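Probable dehydrogenase (PDB 3MOI) is a putative oxidoreductase of the GFO/IDH/MocA family that probably uses a nicotinamide dinucleotide cofactor to oxidise or reduce a substrate. Local coordinates at the interface of chains A and B. Numbering follows the deposited sequence. Chains: chain A/B, Probable dehydrogenase.

Contact 1: the interface of chains A and B. Residues chain A 146-147, 223-225, 306; chain B 200, 202, 213-215.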
ATOM      1  N   SER A 146     -13.899   5.859   0.817  1.00 35.30           N
ATOM      2  CA  SER A 146     -13.123   6.602   1.806  1.00 34.26           C
ATOM      3  C   SER A 146     -11.669   6.748   1.372  1.00 32.50           C
ATOM      4  O   SER A 146     -11.074   7.795   1.547  1.00 32.89           O
ATOM      5  CB  SER A 146     -13.178   5.934   3.185  1.00 34.09           C
ATOM      6  OG  SER A 146     -12.432   6.707   4.142  1.00 36.03           O
ATOM      7  N   MET A 147     -11.110   5.707   0.798  1.00 30.77           N
ATOM      8  CA  MET A 147      -9.711   5.697   0.474  1.00 30.48           C
ATOM      9  C   MET A 147      -9.436   4.584  -0.504  1.00 30.56           C
ATOM     10  O   MET A 147     -10.147   3.646  -0.516  1.00 30.66           O
ATOM     11  CB  MET A 147      -8.829   5.583   1.732  1.00 30.11           C
ATOM     12  CG  MET A 147      -8.699   4.185   2.453  1.00 28.91           C
ATOM     13  SD  MET A 147      -7.558   4.183   3.871  1.00 20.02           S
ATOM     14  CE  MET A 147      -7.933   2.511   4.347  1.00 26.12           C
ATOM     15  N   GLY A 223     -12.516  14.768  -0.289  1.00 38.03           N
ATOM     16  CA  GLY A 223     -11.743  14.467   0.927  1.00 37.70           C
ATOM     17  C   GLY A 223     -11.227  13.038   0.938  1.00 37.45           C
ATOM     18  O   GLY A 223     -10.274  12.731   1.660  1.00 38.04           O
ATOM     19  N   ALA A 224     -11.814  12.156   0.121  1.00 36.38           N
ATOM     20  CA  ALA A 224     -11.239  10.821  -0.055  1.00 35.64           C
ATOM     21  C   ALA A 224      -9.775  10.955  -0.530  1.00 34.69           C
ATOM     22  O   ALA A 224      -9.437  11.923  -1.202  1.00 34.06           O
ATOM     23  CB  ALA A 224     -12.065  10.033  -1.012  1.00 34.78           C
ATOM     24  N   CYS A 225      -8.918  10.015  -0.151  1.00 34.14           N
ATOM     25  CA  CYS A 225      -7.555   9.918  -0.730  1.00 34.16           C
ATOM     26  C   CYS A 225      -7.203   8.554  -1.320  1.00 32.91           C
ATOM     27  O   CYS A 225      -7.767   7.557  -0.940  1.00 32.71           O
ATOM     28  CB  CYS A 225      -6.514  10.233   0.313  1.00 34.18           C
ATOM     29  SG  CYS A 225      -6.790  11.862   1.079  1.00 40.78           S
ATOM     30  N   THR A 306     -11.512   1.041  -0.345  1.00 33.65           N
ATOM     31  CA  THR A 306     -12.242   0.783   0.840  1.00 34.03           C
ATOM     32  C   THR A 306     -13.435   1.740   0.969  1.00 35.56           C
ATOM     33  O   THR A 306     -13.314   2.966   1.069  1.00 35.47           O
ATOM     34  CB  THR A 306     -11.297   0.570   2.126  1.00 34.19           C
ATOM     35  OG1 THR A 306     -11.569   1.502   3.157  1.00 35.48           O
ATOM     36  CG2 THR A 306      -9.912   0.511   1.809  1.00 30.18           C
TER
ATOM     37  N   MET B 200      -5.268  11.005   6.176  1.00 34.00           N
ATOM     38  CA  MET B 200      -6.725  11.137   6.054  1.00 35.22           C
ATOM     39  C   MET B 200      -7.217  10.033   6.940  1.00 35.53           C
ATOM     40  O   MET B 200      -6.669   8.951   6.859  1.00 37.61           O
ATOM     41  CB  MET B 200      -7.148  10.757   4.640  1.00 36.02           C
ATOM     42  CG  MET B 200      -8.708  10.755   4.358  1.00 41.33           C
ATOM     43  SD  MET B 200      -9.211   9.333   3.378  1.00 43.53           S
ATOM     44  CE  MET B 200      -8.906   8.064   4.595  1.00 39.39           C
ATOM     45  N   GLY B 202     -10.973   7.959   8.427  1.00 35.03           N
ATOM     46  CA  GLY B 202     -12.416   7.789   8.296  1.00 36.08           C
ATOM     47  C   GLY B 202     -12.997   7.114   9.523  1.00 38.10           C
ATOM     48  O   GLY B 202     -12.297   6.408  10.302  1.00 37.96           O
ATOM     49  N   ASN B 213     -10.354   3.693   9.791  1.00 31.35           N
ATOM     50  CA  ASN B 213      -9.313   3.600   8.740  1.00 30.60           C
ATOM     51  C   ASN B 213      -8.457   4.820   8.560  1.00 31.24           C
ATOM     52  O   ASN B 213      -8.862   5.956   8.792  1.00 32.85           O
ATOM     53  CB  ASN B 213      -9.923   3.255   7.395  1.00 30.62           C
ATOM     54  CG  ASN B 213     -10.894   4.348   6.869  1.00 29.59           C
ATOM     55  OD1 ASN B 213     -11.849   4.691   7.517  1.00 34.06           O
ATOM     56  ND2 ASN B 213     -10.643   4.849   5.704  1.00 27.61           N
ATOM     57  N   CYS B 214      -7.292   4.609   7.997  1.00 31.21           N
ATOM     58  CA  CYS B 214      -6.402   5.711   7.808  1.00 30.79           C
ATOM     59  C   CYS B 214      -5.514   5.467   6.666  1.00 30.30           C
ATOM     60  O   CYS B 214      -4.984   4.391   6.564  1.00 30.31           O
ATOM     61  CB  CYS B 214      -5.515   5.831   9.007  1.00 31.23           C
ATOM     62  SG  CYS B 214      -4.133   6.990   8.810  1.00 35.87           S
ATOM     63  N   ALA B 215      -5.282   6.503   5.866  1.00 29.65           N
ATOM     64  CA  ALA B 215      -4.259   6.466   4.849  1.00 30.11           C
ATOM     65  C   ALA B 215      -3.276   7.590   5.132  1.00 30.09           C
ATOM     66  O   ALA B 215      -3.708   8.743   5.313  1.00 29.10           O
ATOM     67  CB  ALA B 215      -4.882   6.565   3.367  1.00 27.28           C
TER

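Contact 2: the interface of chains A and B. Residues chain A 200, 213-215, 229-231; chain B 146-147, 217, 227.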
ATOM      1  N   MET A 200       7.064  11.148  -3.581  1.00 34.00           N
ATOM      2  CA  MET A 200       8.521  11.015  -3.459  1.00 35.22           C
ATOM      3  C   MET A 200       8.848  10.081  -4.584  1.00 35.53           C
ATOM      4  O   MET A 200       8.133   9.110  -4.744  1.00 37.61           O
ATOM      5  CB  MET A 200       8.851  10.258  -2.178  1.00 36.02           C
ATOM      6  CG  MET A 200      10.386   9.945  -1.934  1.00 41.33           C
ATOM      7  SD  MET A 200      10.639   8.274  -1.315  1.00 43.53           S
ATOM      8  CE  MET A 200      10.158   7.383  -2.786  1.00 39.39           C
ATOM      9  N   ASN A 213      10.990   4.149  -8.872  1.00 31.35           N
ATOM     10  CA  ASN A 213       9.928   3.984  -7.852  1.00 30.60           C
ATOM     11  C   ASN A 213       9.274   5.250  -7.381  1.00 31.24           C
ATOM     12  O   ASN A 213       9.858   6.329  -7.353  1.00 32.85           O
ATOM     13  CB  ASN A 213      10.450   3.246  -6.633  1.00 30.62           C
ATOM     14  CG  ASN A 213      11.573   4.021  -5.889  1.00 29.59           C
ATOM     15  OD1 ASN A 213      12.582   4.347  -6.459  1.00 34.06           O
ATOM     16  ND2 ASN A 213      11.382   4.274  -4.636  1.00 27.61           N
ATOM     17  N   CYS A 214       8.079   5.104  -6.860  1.00 31.21           N
ATOM     18  CA  CYS A 214       7.373   6.259  -6.405  1.00 30.79           C
ATOM     19  C   CYS A 214       6.436   5.904  -5.335  1.00 30.30           C
ATOM     20  O   CYS A 214       5.740   4.932  -5.472  1.00 30.31           O
ATOM     21  CB  CYS A 214       6.538   6.791  -7.529  1.00 31.23           C
ATOM     22  SG  CYS A 214       5.355   8.078  -7.045  1.00 35.87           S
ATOM     23  N   ALA A 215       6.356   6.752  -4.313  1.00 29.65           N
ATOM     24  CA  ALA A 215       5.322   6.645  -3.314  1.00 30.11           C
ATOM     25  C   ALA A 215       4.535   7.946  -3.312  1.00 30.09           C
ATOM     26  O   ALA A 215       5.148   9.026  -3.232  1.00 29.10           O
ATOM     27  CB  ALA A 215       5.925   6.302  -1.860  1.00 27.28           C
ATOM     28  N   VAL A 229       1.629   3.489  -5.012  1.00 30.18           N
ATOM     29  CA  VAL A 229       2.998   3.073  -4.840  1.00 29.79           C
ATOM     30  C   VAL A 229       3.414   2.228  -6.031  1.00 30.71           C
ATOM     31  O   VAL A 229       2.682   1.345  -6.470  1.00 31.94           O
ATOM     32  CB  VAL A 229       3.184   2.203  -3.555  1.00 30.02           C
ATOM     33  CG1 VAL A 229       4.576   1.517  -3.568  1.00 28.87           C
ATOM     34  CG2 VAL A 229       3.006   3.017  -2.287  1.00 25.47           C
ATOM     35  N   TYR A 230       4.613   2.461  -6.542  1.00 31.42           N
ATOM     36  CA  TYR A 230       5.119   1.755  -7.759  1.00 31.01           C
ATOM     37  C   TYR A 230       6.602   1.566  -7.605  1.00 31.41           C
ATOM     38  O   TYR A 230       7.308   2.517  -7.229  1.00 31.14           O
ATOM     39  CB  TYR A 230       4.892   2.570  -9.048  1.00 29.95           C
ATOM     40  CG  TYR A 230       5.212   1.741 -10.232  1.00 30.70           C
ATOM     41  CD1 TYR A 230       4.222   1.121 -10.945  1.00 28.55           C
ATOM     42  CD2 TYR A 230       6.548   1.481 -10.597  1.00 31.01           C
ATOM     43  CE1 TYR A 230       4.530   0.333 -12.013  1.00 27.95           C
ATOM     44  CE2 TYR A 230       6.839   0.702 -11.616  1.00 29.40           C
ATOM     45  CZ  TYR A 230       5.814   0.106 -12.334  1.00 28.42           C
ATOM     46  OH  TYR A 230       6.104  -0.712 -13.403  1.00 31.89           O
ATOM     47  N   SER A 231       7.081   0.368  -7.919  1.00 31.95           N
ATOM     48  CA  SER A 231       8.535   0.092  -7.985  1.00 33.20           C
ATOM     49  C   SER A 231       8.825  -0.912  -9.108  1.00 34.33           C
ATOM     50  O   SER A 231       8.076  -1.894  -9.296  1.00 35.19           O
ATOM     51  CB  SER A 231       9.005  -0.483  -6.666  1.00 33.29           C
ATOM     52  OG  SER A 231      10.386  -0.736  -6.666  1.00 33.03           O
TER
ATOM     53  N   SER B 146      14.666   3.605   0.291  1.00 35.30           N
ATOM     54  CA  SER B 146      14.037   4.669  -0.486  1.00 34.26           C
ATOM     55  C   SER B 146      12.616   4.941  -0.003  1.00 32.50           C
ATOM     56  O   SER B 146      12.199   6.080   0.078  1.00 32.89           O
ATOM     57  CB  SER B 146      14.010   4.335  -1.982  1.00 34.09           C
ATOM     58  OG  SER B 146      13.415   5.416  -2.722  1.00 36.03           O
ATOM     59  N   MET B 147      11.889   3.897   0.327  1.00 30.77           N
ATOM     60  CA  MET B 147      10.500   4.036   0.666  1.00 30.48           C
ATOM     61  C   MET B 147      10.033   2.786   1.368  1.00 30.56           C
ATOM     62  O   MET B 147      10.586   1.770   1.151  1.00 30.66           O
ATOM     63  CB  MET B 147       9.635   4.356  -0.568  1.00 30.11           C
ATOM     64  CG  MET B 147       9.298   3.199  -1.588  1.00 28.91           C
ATOM     65  SD  MET B 147       8.197   3.704  -2.947  1.00 20.02           S
ATOM     66  CE  MET B 147       8.311   2.149  -3.801  1.00 26.12           C
ATOM     67  N   MET B 217       1.005   9.177   4.454  1.00 32.64           N
ATOM     68  CA  MET B 217       2.323   9.214   3.937  1.00 32.88           C
ATOM     69  C   MET B 217       3.190   9.952   4.953  1.00 33.30           C
ATOM     70  O   MET B 217       2.979  11.172   5.260  1.00 34.63           O
ATOM     71  CB  MET B 217       2.424   9.904   2.573  1.00 32.79           C
ATOM     72  CG  MET B 217       3.749   9.416   1.877  1.00 37.10           C
ATOM     73  SD  MET B 217       4.198   9.950   0.269  1.00 39.64           S
ATOM     74  CE  MET B 217       2.581  10.282  -0.076  1.00 33.08           C
ATOM     75  N   VAL B 227       4.598   4.867   3.393  1.00 32.38           N
ATOM     76  CA  VAL B 227       3.156   4.905   3.297  1.00 31.42           C
ATOM     77  C   VAL B 227       2.619   3.956   4.345  1.00 31.52           C
ATOM     78  O   VAL B 227       3.118   2.851   4.475  1.00 31.94           O
ATOM     79  CB  VAL B 227       2.704   4.423   1.865  1.00 31.73           C
ATOM     80  CG1 VAL B 227       1.251   3.890   1.851  1.00 31.19           C
ATOM     81  CG2 VAL B 227       2.886   5.519   0.854  1.00 27.84           C
TER

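Contact 1: the interface of chains A and B
B:Met200 and A:Met147 meet at the apolar centre, the terminal methyl CE of the first lying 3.8 Å from CB of the second. B:Met200 leaves strand 194-202 with CG anti to its backbone N (chi1 176°), and two further bends fold the thioether back over the chain A surface. Its CB and CG run beside A:Cys225, where the thiol SG lies 3.7 Å from CB. SD comes within 3.6 Å of the backbone N of A:Cys225. The same sulfur points at the main chain of strand 145-153 and lies 3.0 Å from the carbonyl O of A:Ser146, a close sulfur-oxygen approach. The carbonyl O of A:Gly223 borders CG on the same side as the thiol.

A:Met147 is straight beyond CG and carries its thioether away from this cluster across chain B strand 213-220. Its SD rests against the methyl group of B:Ala215, with CB 3.6 Å away, and its tip CE reaches CB of B:Asn213. The A:Met147 and B:Asn213 side chains thus approach tip to tip.

Toward the polar rim, the carboxamide of B:Asn213 uses both N-H groups of ND2. The one syn to OD1 is given to the hydroxyl OG of A:Ser146, at 3.0 Å between ND2 and OG, and the bond is nearly straight (167° at the hydrogen). OG lies almost in the amide plane, 7° out of it. The N-H syn to CB points at SD of A:Met147 in a weak hydrogen bond, 3.6 Å from ND2. The bond to OG, with the weak one to SD, would help hold the turn of the carboxamide; both partners are consecutive residues of one strand. The site joins the two copies of the protein through the strands of their C-terminal domains and probably helps hold a dimer, with sulfur-rich packing sealed by a directional polar bond.

Contact 2: the interface of chains A and B
B:Met147 lies over chain A strands 213-220 and 225-231, in the C-terminal sheet domain typical of the GFO/IDH/MocA oxidoreductases. Its CB, at the root on strand 145-153, faces the methyl CE of A:Met200, whose side chain runs obliquely across it. CG occupies the position between its own backbone N and carbonyl carbon (chi1 76°), and from there the extended chain projects over the partner sheet. This CG passes A:Asn213 at 3.8 Å from the amide nitrogen ND2. SD follows, flanked by that amide and by the methyl of A:Ala215.

The tip CE goes deepest. It lies 3.6 Å from the carbonyl O of A:Tyr230, a contact with the main chain, as the ring points elsewhere. CG1 of A:Val229 meets this methyl at 3.8 Å; that branch is anti to its own backbone N (chi1 167°), which turns it toward the thioether. CB of A:Ser231 approaches the methyl from another direction, 4.0 Å from CE of B:Met147. Chain A hides 97 Å² of B:Met147.

Beyond the methionine, the other branch of A:Val229 carries the packing onward. Its CG2 touches CG2 of B:Val227 at 4.0 Å, the two side chains sliding past one another in opposite directions. CG2 of B:Val227 also lies 4.1 Å from CB of A:Ala215, bridging two chain A strands. At the margin, the bent thioether of B:Met217 brings SD to 3.7 Å from the carbonyl O of A:Ala215, a lesser contact that hides little surface.

Contact 1 and contact 2 lie about 18 Å apart, measured between the centres of their C-alpha atoms, on one two-fold symmetric interface. Ser146, Met147, Met200, Asn213, Cys214 and Ala215 serve in both with the chains exchanged, so each subunit offers the same residues once as donor of the methionine probe and once as its receiver. By that symmetry, the start of strand 225-231, described in contact 1, and Val229 to Ser231, Val227 and Met217, described in contact 2, recur in the twin of each. Such reciprocal pairing of C-terminal sheets suits a closed dimer, which the crystal suggests but does not prove.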